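Local atomic coordinates of transcriptional regulator, IclR family (PDB entry 3R4K), a protein that probably binds DNA through an N-terminal helix-turn-helix domain and regulates transcription, with a GAF-like C-terminal domain that in relatives senses small effector molecules. Residues K7-L11 against T37-M42; V77-S83 against L242-I246; S83-R88 against L111-Y115; S138-V142 against V210-A215; T183-Q187 against S198-P202. One frame throughout, in Å; residues are numbered along the deposited sequence.

Contact 1: K7-L11 against T37-M42; sequences KALTL and TVYRLM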
# COMPACT_ATOMS: atom_id res chain seq x y z
N LYS A 7 -13.18 -21.06 -2.92
CA LYS A 7 -14.23 -20.61 -3.84
C LYS A 7 -14.51 -19.12 -3.67
O LYS A 7 -14.57 -18.39 -4.67
CB LYS A 7 -15.53 -21.39 -3.61
CG LYS A 7 -15.72 -22.57 -4.55
CD LYS A 7 -16.76 -23.57 -4.04
CE LYS A 7 -18.15 -23.28 -4.52
NZ LYS A 7 -19.12 -24.31 -4.06
N ALA A 8 -14.63 -18.67 -2.40
CA ALA A 8 -14.89 -17.28 -2.04
C ALA A 8 -13.75 -16.39 -2.50
O ALA A 8 -13.99 -15.34 -3.10
CB ALA A 8 -15.08 -17.16 -0.55
N LEU A 9 -12.50 -16.82 -2.27
CA LEU A 9 -11.33 -16.03 -2.62
C LEU A 9 -11.11 -15.97 -4.13
O LEU A 9 -10.59 -14.96 -4.60
CB LEU A 9 -10.08 -16.53 -1.88
CG LEU A 9 -10.19 -16.45 -0.36
CD1 LEU A 9 -9.07 -17.20 0.31
CD2 LEU A 9 -10.36 -14.99 0.15
N THR A 10 -11.57 -16.98 -4.89
CA THR A 10 -11.49 -17.01 -6.36
C THR A 10 -12.35 -15.88 -6.95
O THR A 10 -11.96 -15.30 -7.96
CB THR A 10 -11.93 -18.38 -6.89
OG1 THR A 10 -11.05 -19.38 -6.38
CG2 THR A 10 -11.94 -18.47 -8.39
N LEU A 11 -13.50 -15.57 -6.30
CA LEU A 11 -14.41 -14.52 -6.75
C LEU A 11 -13.72 -13.15 -6.79
O LEU A 11 -13.99 -12.37 -7.71
CB LEU A 11 -15.68 -14.46 -5.87
CG LEU A 11 -16.66 -15.65 -5.98
CD1 LEU A 11 -17.75 -15.56 -4.91
CD2 LEU A 11 -17.30 -15.72 -7.35
N THR A 37 -24.92 -19.45 -4.62
CA THR A 37 -23.59 -19.71 -4.06
C THR A 37 -22.81 -18.41 -4.02
O THR A 37 -22.25 -18.06 -2.97
CB THR A 37 -22.85 -20.79 -4.86
OG1 THR A 37 -23.59 -22.00 -4.82
CG2 THR A 37 -21.43 -21.04 -4.33
N VAL A 38 -22.77 -17.68 -5.17
CA VAL A 38 -22.06 -16.41 -5.35
C VAL A 38 -22.59 -15.40 -4.33
O VAL A 38 -21.80 -14.79 -3.63
CB VAL A 38 -22.13 -15.89 -6.82
CG1 VAL A 38 -21.49 -14.51 -6.96
CG2 VAL A 38 -21.46 -16.88 -7.78
N TYR A 39 -23.93 -15.29 -4.19
CA TYR A 39 -24.56 -14.38 -3.25
C TYR A 39 -24.14 -14.67 -1.79
O TYR A 39 -23.83 -13.74 -1.06
CB TYR A 39 -26.09 -14.42 -3.37
CG TYR A 39 -26.76 -13.40 -2.47
CD1 TYR A 39 -26.70 -12.04 -2.77
CD2 TYR A 39 -27.39 -13.78 -1.29
CE1 TYR A 39 -27.27 -11.09 -1.93
CE2 TYR A 39 -27.97 -12.83 -0.44
CZ TYR A 39 -27.91 -11.49 -0.76
OH TYR A 39 -28.48 -10.55 0.07
N ARG A 40 -24.14 -15.96 -1.40
CA ARG A 40 -23.81 -16.44 -0.06
C ARG A 40 -22.35 -16.13 0.31
O ARG A 40 -22.08 -15.68 1.43
CB ARG A 40 -24.04 -17.95 0.02
CG ARG A 40 -24.88 -18.39 1.20
CD ARG A 40 -25.06 -19.90 1.25
NE ARG A 40 -25.97 -20.42 0.22
CZ ARG A 40 -25.61 -21.20 -0.79
NH1 ARG A 40 -24.33 -21.56 -0.94
NH2 ARG A 40 -26.51 -21.63 -1.66
N LEU A 41 -21.44 -16.38 -0.63
CA LEU A 41 -20.00 -16.16 -0.49
C LEU A 41 -19.67 -14.67 -0.47
O LEU A 41 -18.83 -14.24 0.33
CB LEU A 41 -19.24 -16.87 -1.64
CG LEU A 41 -19.25 -18.40 -1.66
CD1 LEU A 41 -18.50 -18.94 -2.86
CD2 LEU A 41 -18.65 -18.99 -0.39
N MSE A 42 -20.33 -13.87 -1.34
CA MSE A 42 -20.09 -12.42 -1.39
C MSE A 42 -20.63 -11.72 -0.12
O MSE A 42 -20.05 -10.73 0.32
CB MSE A 42 -20.67 -11.78 -2.66
CG MSE A 42 -19.94 -12.20 -3.93
SE MSE A 42 -18.07 -11.71 -4.00
CE MSE A 42 -18.35 -9.91 -4.48
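Leu11 lays its CD1 methyl against the side of helix 35-47. CD1 of Leu11 is 3.8 Å from CB of Leu41 and 4.0 Å from SE of Met42, a selenomethionine. Its other methyl, CD2 of Leu11, reaches CG2 of Val38 at 4.3 Å. One turn back, Ala8 is where the backbones come nearest. Its CA lies 5.5 Å from CA of Leu41, and its CB is 4.0 Å from Leu41 CD2. Lys7 uses its aliphatic part: CB of Lys7 is 3.9 Å from Leu41 CD1, and CE of Lys7 is 4.0 Å from Thr37 CG2. The hydroxyl of Thr37 is bonded to Asn34. The two helical segments cross nearly at right angles, at -88°, with axes 9.7 Å apart. Helix 24-31 completes the three-helix bundle through Leu27 and Ser31. In the helix-turn-helix, helix 35-47 follows helix 24-31 and corresponds to the recognition helix, as in other IclR proteins. Val5 of the second subunit packs on Ala8 and Leu41. The contact between the two segments is apolar, without hydrogen bonds or salt bridges, so the crossing rests on the fit of aliphatic side chains.

Contact 2: V77-S83 against L242-I246; sequences VPILSAS and LTERI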
# COMPACT_ATOMS: atom_id res chain seq x y z
N VAL A 77 7.04 -7.20 4.27
CA VAL A 77 7.90 -7.42 3.11
C VAL A 77 8.03 -6.10 2.27
O VAL A 77 7.26 -5.91 1.32
CB VAL A 77 7.46 -8.61 2.19
CG1 VAL A 77 8.56 -8.95 1.20
CG2 VAL A 77 7.07 -9.84 2.98
N PRO A 78 9.03 -5.22 2.55
CA PRO A 78 9.27 -4.07 1.64
C PRO A 78 9.80 -4.57 0.25
O PRO A 78 10.28 -5.70 0.21
CB PRO A 78 10.32 -3.25 2.41
CG PRO A 78 10.38 -3.85 3.81
CD PRO A 78 10.04 -5.27 3.62
N ILE A 79 9.64 -3.81 -0.88
CA ILE A 79 10.07 -4.20 -2.26
C ILE A 79 11.55 -4.71 -2.29
O ILE A 79 11.85 -5.69 -2.99
CB ILE A 79 9.83 -3.06 -3.32
CG1 ILE A 79 10.35 -3.44 -4.74
CG2 ILE A 79 10.45 -1.73 -2.87
CD1 ILE A 79 9.45 -3.08 -5.86
N LEU A 80 12.45 -4.07 -1.53
CA LEU A 80 13.86 -4.47 -1.54
C LEU A 80 14.08 -5.82 -0.82
O LEU A 80 14.98 -6.56 -1.19
CB LEU A 80 14.78 -3.37 -0.98
CG LEU A 80 14.75 -2.01 -1.78
CD1 LEU A 80 15.58 -0.96 -1.10
CD2 LEU A 80 15.20 -2.16 -3.24
N SER A 81 13.23 -6.14 0.15
CA SER A 81 13.28 -7.42 0.86
C SER A 81 12.77 -8.54 -0.06
O SER A 81 13.38 -9.62 -0.10
CB SER A 81 12.45 -7.34 2.13
OG SER A 81 12.42 -8.58 2.82
N ALA A 82 11.72 -8.26 -0.86
CA ALA A 82 11.16 -9.18 -1.85
C ALA A 82 12.14 -9.44 -3.02
O ALA A 82 12.14 -10.52 -3.61
CB ALA A 82 9.85 -8.63 -2.40
N SER A 83 12.97 -8.43 -3.33
CA SER A 83 13.93 -8.50 -4.43
C SER A 83 15.10 -9.46 -4.14
O SER A 83 15.64 -10.04 -5.08
CB SER A 83 14.48 -7.11 -4.74
OG SER A 83 15.49 -6.72 -3.83
N LEU A 242 8.64 -10.78 -9.27
CA LEU A 242 8.83 -9.65 -8.36
C LEU A 242 7.56 -8.82 -8.27
O LEU A 242 7.16 -8.45 -7.17
CB LEU A 242 10.03 -8.77 -8.77
CG LEU A 242 10.42 -7.59 -7.83
CD1 LEU A 242 10.63 -8.06 -6.37
CD2 LEU A 242 11.68 -6.92 -8.34
N THR A 243 6.92 -8.59 -9.44
CA THR A 243 5.68 -7.83 -9.56
C THR A 243 4.62 -8.50 -8.65
O THR A 243 3.91 -7.82 -7.92
CB THR A 243 5.27 -7.69 -11.05
OG1 THR A 243 6.27 -6.97 -11.76
CG2 THR A 243 3.96 -6.96 -11.24
N GLU A 244 4.59 -9.84 -8.65
CA GLU A 244 3.67 -10.65 -7.85
C GLU A 244 3.96 -10.52 -6.34
O GLU A 244 3.01 -10.38 -5.58
CB GLU A 244 3.76 -12.10 -8.30
CG GLU A 244 2.70 -13.02 -7.74
CD GLU A 244 3.13 -14.47 -7.73
OE1 GLU A 244 3.48 -14.97 -6.64
OE2 GLU A 244 3.18 -15.09 -8.82
N ARG A 245 5.27 -10.51 -5.91
CA ARG A 245 5.65 -10.38 -4.50
C ARG A 245 5.27 -9.00 -3.91
O ARG A 245 5.26 -8.85 -2.68
CB ARG A 245 7.15 -10.63 -4.28
CG ARG A 245 7.68 -12.04 -4.66
CD ARG A 245 7.62 -13.07 -3.54
NE ARG A 245 8.45 -12.71 -2.37
CZ ARG A 245 7.98 -12.52 -1.14
NH1 ARG A 245 6.68 -12.65 -0.89
NH2 ARG A 245 8.80 -12.20 -0.15
N ILE A 246 4.94 -8.01 -4.77
CA ILE A 246 4.56 -6.67 -4.32
C ILE A 246 3.11 -6.35 -4.70
O ILE A 246 2.69 -5.21 -4.54
CB ILE A 246 5.55 -5.57 -4.80
CG1 ILE A 246 5.58 -5.45 -6.35
CG2 ILE A 246 6.97 -5.77 -4.22
CD1 ILE A 246 6.00 -4.09 -6.90
O HOH W 1 5.12 -6.77 -0.13
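Arg245, Ala82 and Leu242 bury the most surface here. Ala82 sits in the middle. Its CB is 3.9 Å from CB of Arg245 and 4.1 Å from CD1 of Leu242. The small side chain of Ala82 is consistent with the close backbones here, with CA of Ala82 6.2 Å from CA of Arg245. Leu242 sends CD1 against the first turn of helix 79-94, where it lies 3.9 Å from the backbone N of Ser83. Arg245 folds back over the start of the other segment, and its NH2 is 3.5 Å from CG1 of Val77. The charge is met elsewhere: NH1 of Arg245 forms a salt bridge with Glu52 of the second subunit. Ile79 and Ile246 add an apolar pair, CD1 to CD1 at 3.7 Å. A water links the two segments by donating to O of Val77 at 2.7 Å and to O of Arg245 at 3.3 Å. Pro78 is the N-cap of helix 79-94. Leu100, Ile203 and Leu211 of the six-stranded sheet lie beneath. Two helices side by side on one face of an antiparallel sheet are characteristic of the profilin-like, GAF-type domain.

Contact 3: S83-R88 against L111-Y115; sequences SRRVLR and LSHAY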
# COMPACT_ATOMS: atom_id res chain seq x y z
N SER A 83 12.97 -8.43 -3.33
CA SER A 83 13.93 -8.50 -4.43
C SER A 83 15.10 -9.46 -4.14
O SER A 83 15.64 -10.04 -5.08
CB SER A 83 14.48 -7.11 -4.74
OG SER A 83 15.49 -6.72 -3.83
N ARG A 84 15.49 -9.61 -2.86
CA ARG A 84 16.64 -10.42 -2.45
C ARG A 84 16.65 -11.80 -3.09
O ARG A 84 17.66 -12.15 -3.70
CB ARG A 84 16.79 -10.54 -0.92
CG ARG A 84 16.89 -9.22 -0.16
CD ARG A 84 18.13 -8.38 -0.44
NE ARG A 84 17.97 -7.02 0.10
CZ ARG A 84 18.77 -5.99 -0.17
NH1 ARG A 84 19.81 -6.14 -0.96
NH2 ARG A 84 18.51 -4.80 0.36
N ARG A 85 15.55 -12.58 -3.01
CA ARG A 85 15.48 -13.93 -3.57
C ARG A 85 15.44 -13.90 -5.11
O ARG A 85 16.06 -14.75 -5.75
CB ARG A 85 14.27 -14.69 -3.02
CG ARG A 85 14.15 -16.12 -3.52
CD ARG A 85 12.85 -16.77 -3.07
NE ARG A 85 12.58 -18.01 -3.81
CZ ARG A 85 12.27 -19.18 -3.25
NH1 ARG A 85 12.19 -19.29 -1.93
NH2 ARG A 85 12.03 -20.24 -4.01
N VAL A 86 14.72 -12.93 -5.69
CA VAL A 86 14.57 -12.76 -7.14
C VAL A 86 15.93 -12.49 -7.77
O VAL A 86 16.30 -13.19 -8.72
CB VAL A 86 13.56 -11.62 -7.44
CG1 VAL A 86 13.54 -11.25 -8.93
CG2 VAL A 86 12.16 -12.02 -6.96
N LEU A 87 16.67 -11.50 -7.23
CA LEU A 87 17.98 -11.09 -7.71
C LEU A 87 18.99 -12.25 -7.62
O LEU A 87 19.69 -12.51 -8.60
CB LEU A 87 18.49 -9.84 -6.96
CG LEU A 87 17.76 -8.52 -7.27
CD1 LEU A 87 18.12 -7.46 -6.25
CD2 LEU A 87 18.11 -8.02 -8.64
N ARG A 88 19.03 -12.94 -6.45
CA ARG A 88 19.88 -14.12 -6.17
C ARG A 88 19.67 -15.20 -7.23
O ARG A 88 20.65 -15.70 -7.81
CB ARG A 88 19.50 -14.69 -4.79
CG ARG A 88 20.63 -15.29 -3.96
CD ARG A 88 20.09 -16.07 -2.77
NE ARG A 88 19.32 -15.25 -1.82
CZ ARG A 88 18.07 -15.50 -1.45
NH1 ARG A 88 17.41 -16.54 -1.95
NH2 ARG A 88 17.46 -14.71 -0.57
N LEU A 111 18.99 0.28 -6.14
CA LEU A 111 18.93 0.16 -4.69
C LEU A 111 19.21 -1.24 -4.11
O LEU A 111 19.46 -1.35 -2.91
CB LEU A 111 17.57 0.69 -4.23
CG LEU A 111 17.43 2.24 -4.43
CD1 LEU A 111 15.99 2.70 -4.30
CD2 LEU A 111 18.42 3.04 -3.53
N SER A 112 19.23 -2.28 -4.95
CA SER A 112 19.56 -3.64 -4.52
C SER A 112 20.16 -4.36 -5.71
O SER A 112 19.77 -4.10 -6.85
CB SER A 112 18.37 -4.39 -3.93
OG SER A 112 17.35 -4.68 -4.86
N HIS A 113 21.17 -5.20 -5.45
CA HIS A 113 21.84 -5.98 -6.49
C HIS A 113 22.29 -7.32 -5.95
O HIS A 113 22.36 -7.51 -4.74
CB HIS A 113 23.04 -5.20 -7.09
CG HIS A 113 24.17 -4.99 -6.13
ND1 HIS A 113 24.25 -3.84 -5.36
CD2 HIS A 113 25.22 -5.80 -5.83
CE1 HIS A 113 25.35 -3.97 -4.62
NE2 HIS A 113 25.96 -5.14 -4.86
N ALA A 114 22.64 -8.22 -6.85
CA ALA A 114 23.20 -9.53 -6.53
C ALA A 114 24.29 -9.88 -7.55
O ALA A 114 24.20 -9.48 -8.71
CB ALA A 114 22.12 -10.59 -6.52
N TYR A 115 25.33 -10.58 -7.07
CA TYR A 115 26.42 -11.08 -7.89
C TYR A 115 26.27 -12.59 -8.06
O TYR A 115 25.79 -13.27 -7.15
CB TYR A 115 27.80 -10.74 -7.28
CG TYR A 115 28.08 -9.25 -7.20
CD1 TYR A 115 28.08 -8.46 -8.35
CD2 TYR A 115 28.38 -8.64 -5.99
CE1 TYR A 115 28.33 -7.09 -8.28
CE2 TYR A 115 28.65 -7.28 -5.92
CZ TYR A 115 28.63 -6.51 -7.06
OH TYR A 115 28.90 -5.16 -6.99
O HOH W 2 20.63 -8.40 -2.92
O HOH W 3 22.30 -5.10 -2.45
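Leu111 starts the segment at a classic beta bulge: it and Ser112 both face Leu100 of the neighbouring strand. Ser112 points toward the helix and buries more surface than any other residue of the contact. Its OG donates a hydrogen bond to OG of Ser83 at 2.9 Å. Ser83 OG in turn donates to O of Leu80, so the two hydroxyls form a short chain. CB of Ser112 also lies under one face of the Arg84 guanidinium, 3.7 Å from NH1. The CA-CB bond of His113 points away from the helix, and its ND1 is hydrogen-bonded to Asp127. Its backbone meets Arg84 through water: one water accepts from Arg84 NH1 at 3.1 Å and donates to His113 O at 2.7 Å. Ala114 turns back toward the helix, with CB 3.7 Å from CB of Leu87. The segment axes are 36° apart, so helix and strand run roughly the same way. Helix 79-94 packs on one face of the sheet. Leu87 reaches on to Leu214 of strand 210-219, while strand 97-104 lies between that strand and 107-114.

Contact 4: S138-V142 against V210-A215; sequences SGLAV and VLGALA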
# COMPACT_ATOMS: atom_id res chain seq x y z
N SER A 138 17.62 -0.08 -17.89
CA SER A 138 16.70 0.18 -16.77
C SER A 138 15.95 1.50 -16.99
O SER A 138 14.72 1.51 -16.87
CB SER A 138 17.45 0.21 -15.44
OG SER A 138 18.16 -1.00 -15.24
N GLY A 139 16.68 2.54 -17.37
CA GLY A 139 16.12 3.86 -17.67
C GLY A 139 15.15 3.84 -18.83
O GLY A 139 14.08 4.46 -18.75
N LEU A 140 15.50 3.11 -19.91
CA LEU A 140 14.65 2.98 -21.11
C LEU A 140 13.38 2.19 -20.78
O LEU A 140 12.30 2.56 -21.26
CB LEU A 140 15.41 2.35 -22.29
CG LEU A 140 16.54 3.19 -22.88
CD1 LEU A 140 17.52 2.33 -23.65
CD2 LEU A 140 16.01 4.33 -23.75
N ALA A 141 13.50 1.13 -19.96
CA ALA A 141 12.37 0.30 -19.51
C ALA A 141 11.35 1.15 -18.72
O ALA A 141 10.15 1.00 -18.94
CB ALA A 141 12.87 -0.87 -18.65
N VAL A 142 11.84 2.06 -17.84
CA VAL A 142 11.03 2.95 -17.00
C VAL A 142 10.41 4.06 -17.86
O VAL A 142 9.24 4.35 -17.69
CB VAL A 142 11.85 3.53 -15.80
CG1 VAL A 142 11.06 4.59 -15.03
CG2 VAL A 142 12.29 2.42 -14.85
N VAL A 210 4.50 2.31 -13.42
CA VAL A 210 5.88 1.82 -13.44
C VAL A 210 6.59 2.33 -12.14
O VAL A 210 6.49 3.53 -11.84
CB VAL A 210 6.60 2.20 -14.78
CG1 VAL A 210 6.81 3.70 -14.93
CG2 VAL A 210 7.91 1.44 -14.95
N LEU A 211 7.20 1.40 -11.35
CA LEU A 211 7.93 1.67 -10.09
C LEU A 211 9.43 1.82 -10.29
O LEU A 211 10.12 2.51 -9.53
CB LEU A 211 7.78 0.49 -9.10
CG LEU A 211 6.51 0.27 -8.36
CD1 LEU A 211 6.76 -0.72 -7.28
CD2 LEU A 211 5.99 1.55 -7.73
N GLY A 212 9.93 1.02 -11.22
CA GLY A 212 11.33 0.89 -11.51
C GLY A 212 11.58 -0.20 -12.52
O GLY A 212 10.72 -0.48 -13.37
N ALA A 213 12.76 -0.81 -12.43
CA ALA A 213 13.17 -1.84 -13.39
C ALA A 213 14.10 -2.86 -12.77
O ALA A 213 14.92 -2.52 -11.90
CB ALA A 213 13.86 -1.20 -14.59
N LEU A 214 13.98 -4.10 -13.26
CA LEU A 214 14.81 -5.24 -12.91
C LEU A 214 15.76 -5.49 -14.08
O LEU A 214 15.30 -5.59 -15.22
CB LEU A 214 13.93 -6.47 -12.59
CG LEU A 214 14.68 -7.73 -12.19
CD1 LEU A 214 15.46 -7.52 -10.92
CD2 LEU A 214 13.73 -8.89 -12.06
N ALA A 215 17.07 -5.54 -13.82
CA ALA A 215 18.04 -5.66 -14.90
C ALA A 215 19.10 -6.72 -14.68
O ALA A 215 19.36 -7.12 -13.55
CB ALA A 215 18.73 -4.33 -15.13
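This is a helix-on-sheet contact within the GAF-type, profilin-like domain. Helix 137-143 covers a central strand, 210-219, of the six-stranded antiparallel sheet. The helix segment and strand segment run at 144° to each other, and their axes come within 7.3 Å. Such a short separation depends on small residues. CA of Ser138 is 5.3 Å from CA of Ala213, and CA of Val142 is 5.9 Å from CA of Gly212.

The apolar contacts come first. CB of Ala141 meets CB of Ala213 at 4.2 Å. Val142 spans more of the strand: its CG2 is 4.0 Å from Ala213 CB, and its CG1 is 4.3 Å from Val210 CG1. At Gly212 the strand has no side chain, and CG2 of Val142 comes 3.6 Å from the backbone C of that residue. Leu211 and Gly212 both face Ile203, a classic beta bulge. Leu211 and Leu214 point away from this helix. They pack against Ile79, Val86 and Leu87 of helix 79-94, so the sheet is covered on both faces.

The remaining contacts place polar atoms against methyl groups. O of Ser138 is 3.6 Å from Ala213 CB, and O of Val142 is 3.7 Å from Val210 CG1. At the other end of the contact, OG of Ser138 lies 3.4 Å from CB of Ala215.

Contact 5: T183-Q187 against S198-P202; sequences TGLAQ and SHAVP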
# COMPACT_ATOMS: atom_id res chain seq x y z
N THR A 183 7.74 -4.71 -26.95
CA THR A 183 8.30 -6.02 -26.58
C THR A 183 8.34 -6.29 -25.07
O THR A 183 8.48 -7.44 -24.68
CB THR A 183 9.71 -6.16 -27.17
OG1 THR A 183 10.57 -5.19 -26.57
CG2 THR A 183 9.73 -6.03 -28.69
N GLY A 184 8.22 -5.25 -24.25
CA GLY A 184 8.24 -5.37 -22.79
C GLY A 184 9.62 -5.59 -22.18
O GLY A 184 9.73 -5.95 -21.00
N LEU A 185 10.69 -5.38 -22.99
CA LEU A 185 12.09 -5.57 -22.61
C LEU A 185 12.99 -4.54 -23.31
O LEU A 185 12.83 -4.28 -24.51
CB LEU A 185 12.56 -7.00 -22.95
CG LEU A 185 13.89 -7.46 -22.36
CD1 LEU A 185 13.78 -8.85 -21.84
CD2 LEU A 185 14.99 -7.39 -23.38
N ALA A 186 13.95 -3.98 -22.54
CA ALA A 186 14.91 -2.99 -23.02
C ALA A 186 16.33 -3.56 -23.00
O ALA A 186 16.68 -4.33 -22.11
CB ALA A 186 14.85 -1.72 -22.17
N GLN A 187 17.13 -3.16 -23.99
CA GLN A 187 18.53 -3.52 -24.12
C GLN A 187 19.38 -2.26 -24.33
O GLN A 187 18.92 -1.31 -24.97
CB GLN A 187 18.74 -4.50 -25.27
CG GLN A 187 18.71 -5.96 -24.83
CD GLN A 187 19.00 -6.89 -25.98
OE1 GLN A 187 20.15 -7.06 -26.41
NE2 GLN A 187 17.97 -7.51 -26.51
N SER A 198 23.46 -4.58 -21.04
CA SER A 198 22.37 -4.75 -20.09
C SER A 198 21.02 -5.05 -20.76
O SER A 198 20.76 -4.62 -21.89
CB SER A 198 22.24 -3.53 -19.18
OG SER A 198 23.08 -2.44 -19.50
N HIS A 199 20.18 -5.81 -20.05
CA HIS A 199 18.81 -6.20 -20.36
C HIS A 199 17.94 -5.76 -19.20
O HIS A 199 18.34 -5.99 -18.05
CB HIS A 199 18.68 -7.72 -20.54
CG HIS A 199 19.28 -8.28 -21.78
ND1 HIS A 199 20.64 -8.48 -21.90
CD2 HIS A 199 18.67 -8.75 -22.89
CE1 HIS A 199 20.82 -9.02 -23.09
NE2 HIS A 199 19.66 -9.20 -23.72
N ALA A 200 16.78 -5.15 -19.46
CA ALA A 200 15.90 -4.71 -18.36
C ALA A 200 14.44 -4.80 -18.71
O ALA A 200 14.05 -4.62 -19.86
CB ALA A 200 16.24 -3.30 -17.93
N VAL A 201 13.63 -5.08 -17.69
CA VAL A 201 12.17 -5.17 -17.76
C VAL A 201 11.58 -4.20 -16.74
O VAL A 201 12.16 -4.03 -15.66
CB VAL A 201 11.61 -6.62 -17.57
CG1 VAL A 201 11.98 -7.52 -18.74
CG2 VAL A 201 12.02 -7.24 -16.23
N PRO A 202 10.43 -3.56 -17.02
CA PRO A 202 9.84 -2.67 -16.01
C PRO A 202 9.14 -3.45 -14.89
O PRO A 202 8.71 -4.59 -15.09
CB PRO A 202 8.84 -1.86 -16.82
CG PRO A 202 8.40 -2.80 -17.91
CD PRO A 202 9.59 -3.64 -18.24
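Two backbone hydrogen bonds join Ala186 and Ala200. N of Ala186 donates to O of Ala200 at 2.8 Å, in a nearly straight bond. N of Ala200 donates to O of Ala186, also at 2.8 Å. They form an antiparallel hydrogen-bonded pair, and Gln187 with His199 is the next, non-hydrogen-bonded pair. Close CA-H...O contacts fill in between: CA of His199 is 3.3 Å from O of Ala186, and CA of Gln187 is 3.3 Å from O of Ser198. The side chains of Gln187 and His199 share one face of the sheet. CG of Gln187 sits over the imidazole, 3.7 Å from the centroid of the His199 ring, in a CH-pi contact. The amide oxygen of Gln187 is bonded to His197. Leu185 comes to the edge of the same ring, and its CD1 is 3.8 Å from CG1 of Val201. Gly184, with positive phi, ends helix 170-183 and turns the chain into the strand; its O is 3.6 Å from CD of Pro202. The segments belong to the beta hairpin 186-189 and 196-204, at one edge of the six-stranded sheet within this chain. Helix 225-245 packs on His199, helix 137-143 packs on Ala186 and Ala200, and strand 210-219 continues the sheet.

Overall arrangement
Contact 1 stands apart in the DNA-binding domain, its centre about 29 Å from that of contact 2 and farther from the rest. Contacts 2 to 5 build the C-terminal domain around one six-stranded sheet. Contacts 2 and 3 share Ser83 and helix 79-94. Contacts 4 and 5 use adjacent strands, joined by the probable hydrogen bond from Leu214 N to Val201 O. Contacts 1, 2, 4 and 5 are buried; contact 3 is more exposed. Chemistry follows place: apolar packing in contacts 1 and 4, backbone pairing in contact 5. Contacts 2 and 3 both mix apolar packing with an arginine and bridging water. Contacts 1 and 2 also touch the second subunit.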